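Local structure of COG0546: Predicted phosphatases (Streptococcus pneumoniae, 2AH5) at residues 3-8 against 154-159; 10-15 against 104-109; 84-89 against 180-185; 138-143 against 170-175. The protein is of unproven function but belongs to the haloacid dehalogenase-like hydrolases and is probably a phosphatase. All coordinates share one frame; numbering follows the deposited sequence.

Contact 1 of 4, residues 3-8 against 154-159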
loop_
_atom_site.group_PDB
_atom_site.type_symbol
_atom_site.label_atom_id
_atom_site.label_comp_id
_atom_site.label_asym_id
_atom_site.label_seq_id
_atom_site.Cartn_x
_atom_site.Cartn_y
_atom_site.Cartn_z
ATOM N N SER A 3 7.672 22.974 0.643
ATOM C CA SER A 3 7.599 22.789 -0.808
ATOM C C SER A 3 6.577 21.716 -1.220
ATOM O O SER A 3 6.218 21.619 -2.389
ATOM C CB SER A 3 8.976 22.523 -1.422
ATOM O OG SER A 3 9.305 21.153 -1.318
ATOM N N ILE A 4 6.098 20.922 -0.261
ATOM C CA ILE A 4 5.103 19.884 -0.585
ATOM C C ILE A 4 3.788 20.564 -0.961
ATOM O O ILE A 4 3.293 21.444 -0.237
ATOM C CB ILE A 4 4.875 18.887 0.588
ATOM C CG1 ILE A 4 6.141 18.065 0.860
ATOM C CG2 ILE A 4 3.681 17.954 0.306
ATOM C CD1 ILE A 4 6.193 17.492 2.243
ATOM N N THR A 5 3.246 20.173 -2.113
ATOM C CA THR A 5 1.911 20.611 -2.543
ATOM C C THR A 5 0.919 19.454 -2.765
ATOM O O THR A 5 -0.269 19.692 -3.013
ATOM C CB THR A 5 1.941 21.452 -3.840
ATOM O OG1 THR A 5 2.357 20.631 -4.939
ATOM C CG2 THR A 5 2.879 22.660 -3.719
ATOM N N ALA A 6 1.402 18.217 -2.670
ATOM C CA ALA A 6 0.601 17.036 -2.983
ATOM C C ALA A 6 1.039 15.885 -2.080
ATOM O O ALA A 6 2.229 15.733 -1.778
ATOM C CB ALA A 6 0.774 16.657 -4.426
ATOM N N ILE A 7 0.069 15.105 -1.635
ATOM C CA ILE A 7 0.336 14.010 -0.710
ATOM C C ILE A 7 -0.106 12.671 -1.319
ATOM O O ILE A 7 -1.261 12.536 -1.761
ATOM C CB ILE A 7 -0.351 14.228 0.658
ATOM C CG1 ILE A 7 0.050 15.586 1.277
ATOM C CG2 ILE A 7 -0.019 13.062 1.585
ATOM C CD1 ILE A 7 -0.561 15.843 2.681
ATOM N N PHE A 8 0.831 11.710 -1.384
ATOM C CA PHE A 8 0.575 10.365 -1.927
ATOM C C PHE A 8 0.433 9.369 -0.763
ATOM O O PHE A 8 1.220 9.410 0.180
ATOM C CB PHE A 8 1.745 9.878 -2.809
ATOM C CG PHE A 8 2.003 10.715 -4.043
ATOM C CD1 PHE A 8 1.099 11.694 -4.469
ATOM C CD2 PHE A 8 3.144 10.459 -4.819
ATOM C CE1 PHE A 8 1.342 12.441 -5.636
ATOM C CE2 PHE A 8 3.386 11.191 -6.000
ATOM C CZ PHE A 8 2.501 12.181 -6.400
ATOM N N PRO A 154 9.194 16.219 -8.298
ATOM C CA PRO A 154 9.257 15.289 -7.163
ATOM C C PRO A 154 9.342 16.003 -5.798
ATOM O O PRO A 154 8.795 15.528 -4.800
ATOM C CB PRO A 154 10.531 14.504 -7.439
ATOM C CG PRO A 154 10.741 14.601 -8.891
ATOM C CD PRO A 154 10.263 15.960 -9.273
ATOM N N GLU A 155 9.988 17.167 -5.788
ATOM C CA GLU A 155 10.164 17.974 -4.591
ATOM C C GLU A 155 8.828 18.407 -3.957
ATOM O O GLU A 155 8.754 18.694 -2.754
ATOM C CB GLU A 155 11.040 19.181 -4.945
ATOM C CG GLU A 155 12.485 18.812 -5.390
ATOM C CD GLU A 155 12.635 18.166 -6.808
ATOM O OE1 GLU A 155 11.849 18.407 -7.739
ATOM O OE2 GLU A 155 13.592 17.400 -6.997
ATOM N N GLN A 156 7.767 18.415 -4.766
ATOM C CA GLN A 156 6.456 18.848 -4.322
ATOM C C GLN A 156 5.588 17.720 -3.745
ATOM O O GLN A 156 4.449 17.988 -3.345
ATOM C CB GLN A 156 5.654 19.461 -5.469
ATOM C CG GLN A 156 6.180 20.731 -6.086
ATOM C CD GLN A 156 5.295 21.092 -7.275
ATOM O OE1 GLN A 156 5.612 20.748 -8.408
ATOM N NE2 GLN A 156 4.136 21.689 -7.003
ATOM N N ALA A 157 6.090 16.476 -3.741
ATOM C CA ALA A 157 5.286 15.362 -3.237
ATOM C C ALA A 157 5.936 14.646 -2.032
ATOM O O ALA A 157 7.148 14.758 -1.796
ATOM C CB ALA A 157 4.985 14.362 -4.360
ATOM N N ILE A 158 5.110 13.915 -1.292
ATOM C CA ILE A 158 5.573 13.049 -0.209
ATOM C C ILE A 158 4.693 11.813 -0.277
ATOM O O ILE A 158 3.514 11.911 -0.626
ATOM C CB ILE A 158 5.500 13.768 1.188
ATOM C CG1 ILE A 158 6.050 12.886 2.333
ATOM C CG2 ILE A 158 4.096 14.273 1.522
ATOM C CD1 ILE A 158 6.442 13.738 3.572
ATOM N N ILE A 159 5.262 10.646 -0.000
ATOM C CA ILE A 159 4.447 9.421 0.128
ATOM C C ILE A 159 4.366 9.019 1.603
ATOM O O ILE A 159 5.380 9.051 2.348
ATOM C CB ILE A 159 4.964 8.270 -0.769
ATOM C CG1 ILE A 159 4.003 7.074 -0.733
ATOM C CG2 ILE A 159 6.431 7.880 -0.381
ATOM C CD1 ILE A 159 4.291 6.034 -1.823
#
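Ile158 turns CG1 anti to its backbone N (chi1 -177°), and its CG2 faces Ile4, whose own CG2 is anti to its backbone N. These two methyls, Ile4 CG2 and Ile158 CG2, lie 3.9 Å apart, and Ile4 CD1 also packs on CB and CG2 of Ile158. In Phe8, CG stands anti to the carbonyl carbon (chi1 -63°); Ala157 CB sits over one face of the ring, offset toward its rim, in a CH-pi contact 4.1 Å from CB to the Phe8 ring centroid. Backbone bonds fix the pairing. Phe8 N donates to Ile158 O at 2.8 Å in a nearly straight bond. Gln156 O is gripped twice, by Thr5 N at 2.8 Å and by Ala6 N at 3.1 Å. Upstream, Ser3 OG reaches Glu155 O at 2.9 Å from above the carbonyl plane. Strands 6-8 and 157-159 run parallel, with axes 4.7 Å apart and inclined by 22°. They are adjacent inner strands of the parallel sheet in the Rossmann-like HAD core: strand 102-106 borders the first, strand 176-180 borders the second, and Ala146 and Leu147 of helix 139-149 pack on Phe8.

Contact 2 of 4, residues 10-15 against 104-109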
loop_
_atom_site.group_PDB
_atom_site.type_symbol
_atom_site.label_atom_id
_atom_site.label_comp_id
_atom_site.label_asym_id
_atom_site.label_seq_id
_atom_site.Cartn_x
_atom_site.Cartn_y
_atom_site.Cartn_z
ATOM N N ASP A 10 0.126 5.126 0.258
ATOM C CA ASP A 10 -0.038 3.676 0.003
ATOM C C ASP A 10 -1.468 3.321 0.492
ATOM O O ASP A 10 -2.061 4.075 1.255
ATOM C CB ASP A 10 1.022 2.836 0.764
ATOM C CG ASP A 10 1.241 1.434 0.140
ATOM O OD1 ASP A 10 0.488 1.020 -0.775
ATOM O OD2 ASP A 10 2.186 0.726 0.570
ATOM N N LEU A 11 -2.014 2.192 0.054
ATOM C CA LEU A 11 -3.412 1.813 0.349
ATOM C C LEU A 11 -3.398 0.762 1.437
ATOM O O LEU A 11 -3.620 1.083 2.583
ATOM C CB LEU A 11 -4.121 1.274 -0.909
ATOM C CG LEU A 11 -5.613 0.934 -0.791
ATOM C CD1 LEU A 11 -6.423 2.114 -0.252
ATOM C CD2 LEU A 11 -6.155 0.503 -2.172
ATOM N N ASP A 12 -3.135 -0.493 1.064
ATOM C CA ASP A 12 -3.010 -1.594 2.025
ATOM C C ASP A 12 -1.921 -1.308 3.038
ATOM O O ASP A 12 -0.840 -0.876 2.673
ATOM C CB ASP A 12 -2.635 -2.890 1.309
ATOM C CG ASP A 12 -3.625 -3.271 0.284
ATOM O OD1 ASP A 12 -4.622 -3.888 0.663
ATOM O OD2 ASP A 12 -3.433 -2.921 -0.904
ATOM N N GLY A 13 -2.202 -1.543 4.309
ATOM C CA GLY A 13 -1.205 -1.387 5.353
ATOM C C GLY A 13 -0.971 0.038 5.797
ATOM O O GLY A 13 -0.238 0.269 6.735
ATOM N N THR A 14 -1.608 0.994 5.123
ATOM C CA THR A 14 -1.467 2.402 5.477
ATOM C C THR A 14 -2.853 3.013 5.761
ATOM O O THR A 14 -3.170 3.351 6.907
ATOM C CB THR A 14 -0.723 3.158 4.339
ATOM O OG1 THR A 14 0.618 2.664 4.241
ATOM C CG2 THR A 14 -0.699 4.645 4.598
ATOM N N LEU A 15 -3.687 3.115 4.729
ATOM C CA LEU A 15 -5.069 3.564 4.897
ATOM C C LEU A 15 -5.957 2.404 5.352
ATOM O O LEU A 15 -6.849 2.571 6.202
ATOM C CB LEU A 15 -5.606 4.150 3.580
ATOM C CG LEU A 15 -4.831 5.346 3.029
ATOM C CD1 LEU A 15 -5.233 5.671 1.601
ATOM C CD2 LEU A 15 -5.020 6.561 3.933
ATOM N N ILE A 104 -3.834 8.269 -4.186
ATOM C CA ILE A 104 -3.326 6.953 -3.852
ATOM C C ILE A 104 -2.298 6.503 -4.900
ATOM O O ILE A 104 -2.535 6.618 -6.123
ATOM C CB ILE A 104 -4.473 5.936 -3.712
ATOM C CG1 ILE A 104 -5.243 6.233 -2.424
ATOM C CG2 ILE A 104 -3.944 4.522 -3.684
ATOM C CD1 ILE A 104 -6.643 5.653 -2.409
ATOM N N THR A 105 -1.188 5.951 -4.396
ATOM C CA THR A 105 -0.113 5.324 -5.214
ATOM C C THR A 105 0.195 3.922 -4.662
ATOM O O THR A 105 0.856 3.783 -3.634
ATOM C CB THR A 105 1.174 6.163 -5.224
ATOM O OG1 THR A 105 1.573 6.455 -3.871
ATOM C CG2 THR A 105 0.973 7.423 -5.967
ATOM N N THR A 106 -0.349 2.893 -5.314
ATOM C CA THR A 106 -0.278 1.538 -4.789
ATOM C C THR A 106 0.215 0.575 -5.878
ATOM O O THR A 106 0.134 0.885 -7.059
ATOM C CB THR A 106 -1.680 1.061 -4.281
ATOM O OG1 THR A 106 -1.568 -0.263 -3.721
ATOM C CG2 THR A 106 -2.737 1.084 -5.433
ATOM N N THR A 107 0.713 -0.596 -5.477
ATOM C CA THR A 107 1.029 -1.612 -6.480
ATOM C C THR A 107 -0.089 -2.650 -6.568
ATOM O O THR A 107 0.031 -3.597 -7.332
ATOM C CB THR A 107 2.384 -2.289 -6.260
ATOM O OG1 THR A 107 2.449 -2.762 -4.916
ATOM C CG2 THR A 107 3.528 -1.315 -6.534
ATOM N N LYS A 108 -1.174 -2.472 -5.808
ATOM C CA LYS A 108 -2.459 -3.125 -6.147
ATOM C C LYS A 108 -2.868 -2.651 -7.550
ATOM O O LYS A 108 -2.554 -1.513 -7.928
ATOM C CB LYS A 108 -3.561 -2.727 -5.152
ATOM C CG LYS A 108 -4.693 -3.728 -4.991
ATOM C CD LYS A 108 -5.257 -3.652 -3.575
ATOM C CE LYS A 108 -5.537 -5.070 -3.050
ATOM N NZ LYS A 108 -5.360 -5.202 -1.579
ATOM N N ASP A 109 -3.538 -3.511 -8.322
ATOM C CA ASP A 109 -4.054 -3.086 -9.636
ATOM C C ASP A 109 -4.950 -1.859 -9.459
ATOM O O ASP A 109 -5.716 -1.778 -8.486
ATOM C CB ASP A 109 -4.911 -4.177 -10.277
ATOM C CG ASP A 109 -4.110 -5.364 -10.745
ATOM O OD1 ASP A 109 -2.883 -5.402 -10.521
ATOM O OD2 ASP A 109 -4.725 -6.271 -11.351
HETATM O O HOH W 1 1.492 -0.637 -2.664
HETATM O O HOH W 2 -1.532 -1.110 -1.285
#
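The Asp12 carboxylate meets Lys108 from one side of its plane: NZ approaches OD1 on the syn side, 26° out of that plane, in a salt bridge of 2.7 Å between Lys108 NZ and Asp12 OD1. Lys108 NZ also lies 3.1 Å from Asp12 OD2. The two side chains cross at about a right angle, and the lysine chain is bent at chi3 and chi4, which place CE and NZ. The second flat group is Asp10, whose OD1 takes Leu11 N on the anti side, 34° out of the carboxylate plane. Two waters also donate to this oxygen, one of them 2.7 Å from Asp10 OD1 and held in turn by Thr107 N. The other water links Asp10 OD1, Asp12 N and Asp12 OD2 with Thr106 OG1, 2.6 Å from the water. Asp10, Asp12 and Thr14 fit the DxDxT signature of HAD enzymes, in whose relatives the first aspartate is the nucleophile; Thr106, near the C-terminal end of its strand, is consistent with their second motif. Thr106 OG1, anti to its backbone N (chi1 -178°), accepts from Lys108 N at 3.1 Å in an ST turn. Ser18 and Tyr75 bond Asp12 OD1 and Lys108 NZ respectively. Beneath the polar layer, Leu11 CD1 lies 4.2 Å from Ile104 CD1, and Leu15 CD1 lies 4.1 Å from Ile104 CG1.

Contact 3 of 4, residues 84-89 against 180-185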
loop_
_atom_site.group_PDB
_atom_site.type_symbol
_atom_site.label_atom_id
_atom_site.label_comp_id
_atom_site.label_asym_id
_atom_site.label_seq_id
_atom_site.Cartn_x
_atom_site.Cartn_y
_atom_site.Cartn_z
ATOM N N GLN A 84 -10.853 -3.163 6.484
ATOM C CA GLN A 84 -11.443 -2.086 7.252
ATOM C C GLN A 84 -10.402 -0.972 7.380
ATOM O O GLN A 84 -9.189 -1.235 7.399
ATOM C CB GLN A 84 -11.888 -2.604 8.622
ATOM C CG GLN A 84 -10.742 -2.999 9.553
ATOM C CD GLN A 84 -11.208 -3.787 10.782
ATOM O OE1 GLN A 84 -11.702 -4.928 10.666
ATOM N NE2 GLN A 84 -11.039 -3.198 11.957
ATOM N N LEU A 85 -10.850 0.277 7.453
ATOM C CA LEU A 85 -9.902 1.367 7.670
ATOM C C LEU A 85 -9.198 1.196 9.001
ATOM O O LEU A 85 -9.793 0.695 9.967
ATOM C CB LEU A 85 -10.613 2.719 7.653
ATOM C CG LEU A 85 -11.322 3.074 6.348
ATOM C CD1 LEU A 85 -11.994 4.436 6.505
ATOM C CD2 LEU A 85 -10.366 3.105 5.165
ATOM N N PHE A 86 -7.943 1.623 9.070
ATOM C CA PHE A 86 -7.284 1.735 10.370
ATOM C C PHE A 86 -7.975 2.833 11.197
ATOM O O PHE A 86 -8.620 3.718 10.637
ATOM C CB PHE A 86 -5.783 2.057 10.202
ATOM C CG PHE A 86 -4.957 0.876 9.816
ATOM C CD1 PHE A 86 -4.636 -0.116 10.769
ATOM C CD2 PHE A 86 -4.486 0.733 8.512
ATOM C CE1 PHE A 86 -3.865 -1.216 10.413
ATOM C CE2 PHE A 86 -3.705 -0.396 8.153
ATOM C CZ PHE A 86 -3.399 -1.353 9.123
ATOM N N PRO A 87 -7.856 2.768 12.536
ATOM C CA PRO A 87 -8.496 3.811 13.365
ATOM C C PRO A 87 -8.022 5.220 12.989
ATOM O O PRO A 87 -6.879 5.359 12.603
ATOM C CB PRO A 87 -8.024 3.454 14.768
ATOM C CG PRO A 87 -7.772 1.940 14.705
ATOM C CD PRO A 87 -7.173 1.734 13.345
ATOM N N GLN A 88 -8.892 6.236 13.075
ATOM C CA GLN A 88 -8.519 7.649 12.825
ATOM C C GLN A 88 -8.139 8.005 11.359
ATOM O O GLN A 88 -7.748 9.152 11.049
ATOM C CB GLN A 88 -7.387 8.080 13.790
ATOM C CG GLN A 88 -7.676 7.877 15.280
ATOM C CD GLN A 88 -8.967 8.540 15.726
ATOM O OE1 GLN A 88 -9.930 7.863 16.100
ATOM N NE2 GLN A 88 -9.002 9.864 15.663
ATOM N N ILE A 89 -8.241 7.043 10.444
ATOM C CA ILE A 89 -7.898 7.340 9.047
ATOM C C ILE A 89 -8.845 8.370 8.411
ATOM O O ILE A 89 -8.393 9.282 7.718
ATOM C CB ILE A 89 -7.796 6.051 8.157
ATOM C CG1 ILE A 89 -6.566 5.229 8.543
ATOM C CG2 ILE A 89 -7.723 6.425 6.671
ATOM C CD1 ILE A 89 -5.164 5.947 8.346
ATOM N N ILE A 180 5.095 5.091 8.289
ATOM C CA ILE A 180 4.076 4.843 9.312
ATOM C C ILE A 180 4.235 3.435 9.857
ATOM O O ILE A 180 4.621 2.516 9.121
ATOM C CB ILE A 180 2.633 5.136 8.814
ATOM C CG1 ILE A 180 2.128 4.070 7.803
ATOM C CG2 ILE A 180 2.547 6.623 8.331
ATOM C CD1 ILE A 180 1.434 2.844 8.475
ATOM N N THR A 181 3.969 3.268 11.152
ATOM C CA THR A 181 4.311 2.013 11.821
ATOM C C THR A 181 3.100 1.274 12.395
ATOM O O THR A 181 3.277 0.271 13.101
ATOM C CB THR A 181 5.347 2.246 12.952
ATOM O OG1 THR A 181 4.756 3.083 13.947
ATOM C CG2 THR A 181 6.605 2.941 12.423
ATOM N N TRP A 182 1.892 1.784 12.126
ATOM C CA TRP A 182 0.640 1.126 12.556
ATOM C C TRP A 182 0.236 0.015 11.581
ATOM O O TRP A 182 -0.789 -0.665 11.782
ATOM C CB TRP A 182 -0.509 2.141 12.721
ATOM C CG TRP A 182 -0.982 2.786 11.446
ATOM C CD1 TRP A 182 -1.726 2.202 10.447
ATOM C CD2 TRP A 182 -0.776 4.147 11.048
ATOM N NE1 TRP A 182 -1.984 3.121 9.451
ATOM C CE2 TRP A 182 -1.402 4.317 9.786
ATOM C CE3 TRP A 182 -0.108 5.236 11.624
ATOM C CZ2 TRP A 182 -1.371 5.527 9.085
ATOM C CZ3 TRP A 182 -0.079 6.446 10.923
ATOM C CH2 TRP A 182 -0.711 6.585 9.673
ATOM N N GLY A 183 1.028 -0.155 10.525
ATOM C CA GLY A 183 0.672 -1.042 9.414
ATOM C C GLY A 183 1.487 -2.312 9.336
ATOM O O GLY A 183 1.856 -2.896 10.368
ATOM N N PHE A 184 1.786 -2.731 8.113
ATOM C CA PHE A 184 2.294 -4.086 7.893
ATOM C C PHE A 184 3.814 -4.195 7.928
ATOM O O PHE A 184 4.338 -5.213 8.381
ATOM C CB PHE A 184 1.676 -4.718 6.627
ATOM C CG PHE A 184 0.161 -4.708 6.620
ATOM C CD1 PHE A 184 -0.561 -4.783 7.815
ATOM C CD2 PHE A 184 -0.538 -4.652 5.420
ATOM C CE1 PHE A 184 -1.957 -4.772 7.815
ATOM C CE2 PHE A 184 -1.934 -4.655 5.406
ATOM C CZ PHE A 184 -2.642 -4.695 6.607
ATOM N N GLY A 185 4.513 -3.141 7.504
ATOM C CA GLY A 185 5.964 -3.133 7.541
ATOM C C GLY A 185 6.478 -2.883 8.947
ATOM O O GLY A 185 5.790 -2.256 9.770
#
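Trp182 directs the edge of its indole at the face of Phe86 in a T-shaped (edge-to-face) pair. The evidence is threefold: the centroids of the Phe86 ring and the Trp182 five-membered ring are 4.6 Å apart, the planes meet at 63°, and Trp182 CD1 stands over the middle of the phenyl ring, with its nearest atom, Phe86 CG, at 3.5 Å. Trp182 NE1 lies close to the same face, but its hydrogen bond goes to Thr14 O, which helps to fix the rotation of the indole. Trp182 CG lies between its backbone N and carbonyl carbon (chi1 67°), and the indole is backed by Ile180 CD1 over the centre of one of its faces. The backbone joins in, since Trp182 O comes within 3.4 Å of Phe86 CE1.

Phe86 follows strand 84-85, which pairs antiparallel with strand 16-17; the helices between these two strands are consistent with a cap inserted after the nucleophile loop, as in related HAD proteins with a helical cap. Phe86 would then lie on one of the two connections between core and cap, here packed against the loop after strand 176-180.

At the rim of the phenyl ring, near its plane, Phe184 CE1 lies 3.9 Å from Phe86 CZ, while Phe184 N bonds Asp162 OD2. Gly183 CA passes 4.1 Å from Phe86 CZ. A type II turn from Phe86 to Ile89, with positive phi at Gln88, leads into helix 89-97, and from its first residue Ile89 CD1 reaches Trp182 CZ2 at 3.9 Å, the two side chains crossing obliquely.

Contact 4 of 4, residues 138-143 against 170-175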
loop_
_atom_site.group_PDB
_atom_site.type_symbol
_atom_site.label_atom_id
_atom_site.label_comp_id
_atom_site.label_asym_id
_atom_site.label_seq_id
_atom_site.Cartn_x
_atom_site.Cartn_y
_atom_site.Cartn_z
ATOM N N HIS A 138 5.920 -1.292 -10.841
ATOM C CA HIS A 138 6.407 -1.217 -9.454
ATOM C C HIS A 138 6.129 0.134 -8.840
ATOM O O HIS A 138 5.693 1.048 -9.527
ATOM C CB HIS A 138 7.909 -1.501 -9.376
ATOM C CG HIS A 138 8.292 -2.821 -9.961
ATOM N ND1 HIS A 138 9.103 -2.934 -11.069
ATOM C CD2 HIS A 138 7.957 -4.082 -9.606
ATOM C CE1 HIS A 138 9.269 -4.213 -11.359
ATOM N NE2 HIS A 138 8.587 -4.929 -10.485
ATOM N N LYS A 139 6.428 0.258 -7.546
ATOM C CA LYS A 139 6.112 1.486 -6.801
ATOM C C LYS A 139 6.669 2.756 -7.448
ATOM O O LYS A 139 5.936 3.759 -7.588
ATOM C CB LYS A 139 6.539 1.356 -5.316
ATOM C CG LYS A 139 6.039 2.461 -4.360
ATOM C CD LYS A 139 4.522 2.705 -4.426
ATOM C CE LYS A 139 3.666 1.862 -3.457
ATOM N NZ LYS A 139 4.063 0.475 -3.244
ATOM N N ALA A 140 7.942 2.737 -7.862
ATOM C CA ALA A 140 8.522 3.931 -8.505
ATOM C C ALA A 140 7.745 4.376 -9.764
ATOM O O ALA A 140 7.527 5.570 -9.976
ATOM C CB ALA A 140 10.024 3.709 -8.844
ATOM N N ASP A 141 7.357 3.411 -10.600
ATOM C CA ASP A 141 6.605 3.706 -11.842
ATOM C C ASP A 141 5.238 4.349 -11.545
ATOM O O ASP A 141 4.819 5.326 -12.210
ATOM C CB ASP A 141 6.421 2.423 -12.637
ATOM C CG ASP A 141 7.740 1.698 -12.869
ATOM O OD1 ASP A 141 8.648 2.303 -13.469
ATOM O OD2 ASP A 141 7.878 0.548 -12.405
ATOM N N VAL A 142 4.578 3.844 -10.505
ATOM C CA VAL A 142 3.285 4.382 -10.083
ATOM C C VAL A 142 3.450 5.839 -9.615
ATOM O O VAL A 142 2.691 6.733 -10.005
ATOM C CB VAL A 142 2.653 3.479 -8.973
ATOM C CG1 VAL A 142 1.340 4.060 -8.485
ATOM C CG2 VAL A 142 2.432 2.049 -9.508
ATOM N N ILE A 143 4.480 6.075 -8.812
ATOM C CA ILE A 143 4.794 7.418 -8.309
ATOM C C ILE A 143 5.106 8.355 -9.495
ATOM O O ILE A 143 4.562 9.473 -9.575
ATOM C CB ILE A 143 5.982 7.362 -7.310
ATOM C CG1 ILE A 143 5.576 6.633 -6.017
ATOM C CG2 ILE A 143 6.540 8.747 -7.017
ATOM C CD1 ILE A 143 6.671 6.416 -4.983
ATOM N N ALA A 170 10.170 6.141 -3.015
ATOM C CA ALA A 170 10.375 7.557 -2.770
ATOM C C ALA A 170 11.796 7.959 -3.130
ATOM O O ALA A 170 12.020 9.014 -3.720
ATOM C CB ALA A 170 10.084 7.920 -1.311
ATOM N N ARG A 171 12.753 7.102 -2.784
ATOM C CA ARG A 171 14.154 7.463 -2.997
ATOM C C ARG A 171 14.439 7.466 -4.495
ATOM O O ARG A 171 15.099 8.371 -5.019
ATOM C CB ARG A 171 15.094 6.500 -2.263
ATOM C CG ARG A 171 16.533 6.674 -2.732
ATOM C CD ARG A 171 17.544 5.864 -1.959
ATOM N NE ARG A 171 18.848 6.033 -2.598
ATOM C CZ ARG A 171 19.662 7.065 -2.380
ATOM N NH1 ARG A 171 19.338 8.010 -1.505
ATOM N NH2 ARG A 171 20.821 7.136 -3.018
ATOM N N GLU A 172 13.943 6.446 -5.184
ATOM C CA GLU A 172 14.109 6.344 -6.647
ATOM C C GLU A 172 13.535 7.523 -7.436
ATOM O O GLU A 172 14.074 7.905 -8.474
ATOM C CB GLU A 172 13.499 5.046 -7.151
ATOM C CG GLU A 172 14.443 3.859 -6.983
ATOM C CD GLU A 172 13.736 2.536 -6.766
ATOM O OE1 GLU A 172 12.484 2.511 -6.814
ATOM O OE2 GLU A 172 14.435 1.512 -6.522
ATOM N N THR A 173 12.455 8.110 -6.938
ATOM C CA THR A 173 11.722 9.129 -7.691
ATOM C C THR A 173 12.039 10.533 -7.187
ATOM O O THR A 173 11.673 11.522 -7.813
ATOM C CB THR A 173 10.198 8.908 -7.574
ATOM O OG1 THR A 173 9.848 8.820 -6.192
ATOM C CG2 THR A 173 9.775 7.642 -8.284
ATOM N N GLY A 174 12.727 10.625 -6.054
ATOM C CA GLY A 174 13.047 11.927 -5.474
ATOM C C GLY A 174 11.959 12.615 -4.644
ATOM O O GLY A 174 12.068 13.799 -4.336
ATOM N N ILE A 175 10.906 11.894 -4.267
ATOM C CA ILE A 175 9.874 12.534 -3.422
ATOM C C ILE A 175 10.221 12.281 -1.955
ATOM O O ILE A 175 11.041 11.407 -1.642
ATOM C CB ILE A 175 8.431 12.027 -3.730
ATOM C CG1 ILE A 175 8.290 10.544 -3.370
ATOM C CG2 ILE A 175 8.057 12.251 -5.229
ATOM C CD1 ILE A 175 6.851 10.033 -3.381
HETATM O O HOH W 3 9.901 0.840 -6.959
#
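Ile143 carries the apolar part of the contact, its branches meeting Ile175 and Thr173. Ile143 CG2 is 3.9 Å from Ile175 CD1, the two side chains meeting at a slant. Against Thr173, Ile143 crosses at about a right angle, with Ile143 CG2 3.6 Å from Thr173 CG2; the threonine methyl stands anti to its carbonyl carbon. Close approaches of carbon to oxygen form a second group: Thr173 CG2 is 3.5 Å from Ala140 O, Ala140 CB is 3.4 Å from Glu172 OE1, and Ile143 CG2 is 3.4 Å from Thr173 OG1. That hydroxyl is hydrogen-bonded to Gly169 O, one turn back in its own helix. The polar link is made by a water, which accepts from Ala140 N at 2.9 Å and donates to Glu172 OE1 at 3.1 Å. The contact joins the start of helix 139-149 to the end of helix 164-173 in a helical layer over the Rossmann-like sheet, where Ile143 and Ile175 both touch Phe8 and Ile159. No direct hydrogen bond spans the two segments. Cohesion rests on apolar groups toward the sheet and one water-mediated link at the N-terminal end of helix 139-149, whose amides would probably favour the nearby Glu172 carboxylate.

In the fold
Contacts 1, 2 and 4 share the parallel-sheet core, while contact 3 borders it. Contact 2 lies nested within the loop closed by contact 1, their centres 16 Å apart and joined through neighbouring strands 6-9 and 102-106. Contact 4 opens after contact 2 closes and is nested inside the loop closed by contact 3; its centre is 12 Å from that of contact 1, whose strand 157-161 falls in sequence between its two helices. Contact 3 has segments alternating with those of contacts 1 and 2. Its centre is 11 Å from contact 2, which it touches, but 21 Å from contact 4, on the opposite side of the chain's centre. The probable active-site loop of contact 2 thus lies between the helical layer and the probable core-to-cap connection.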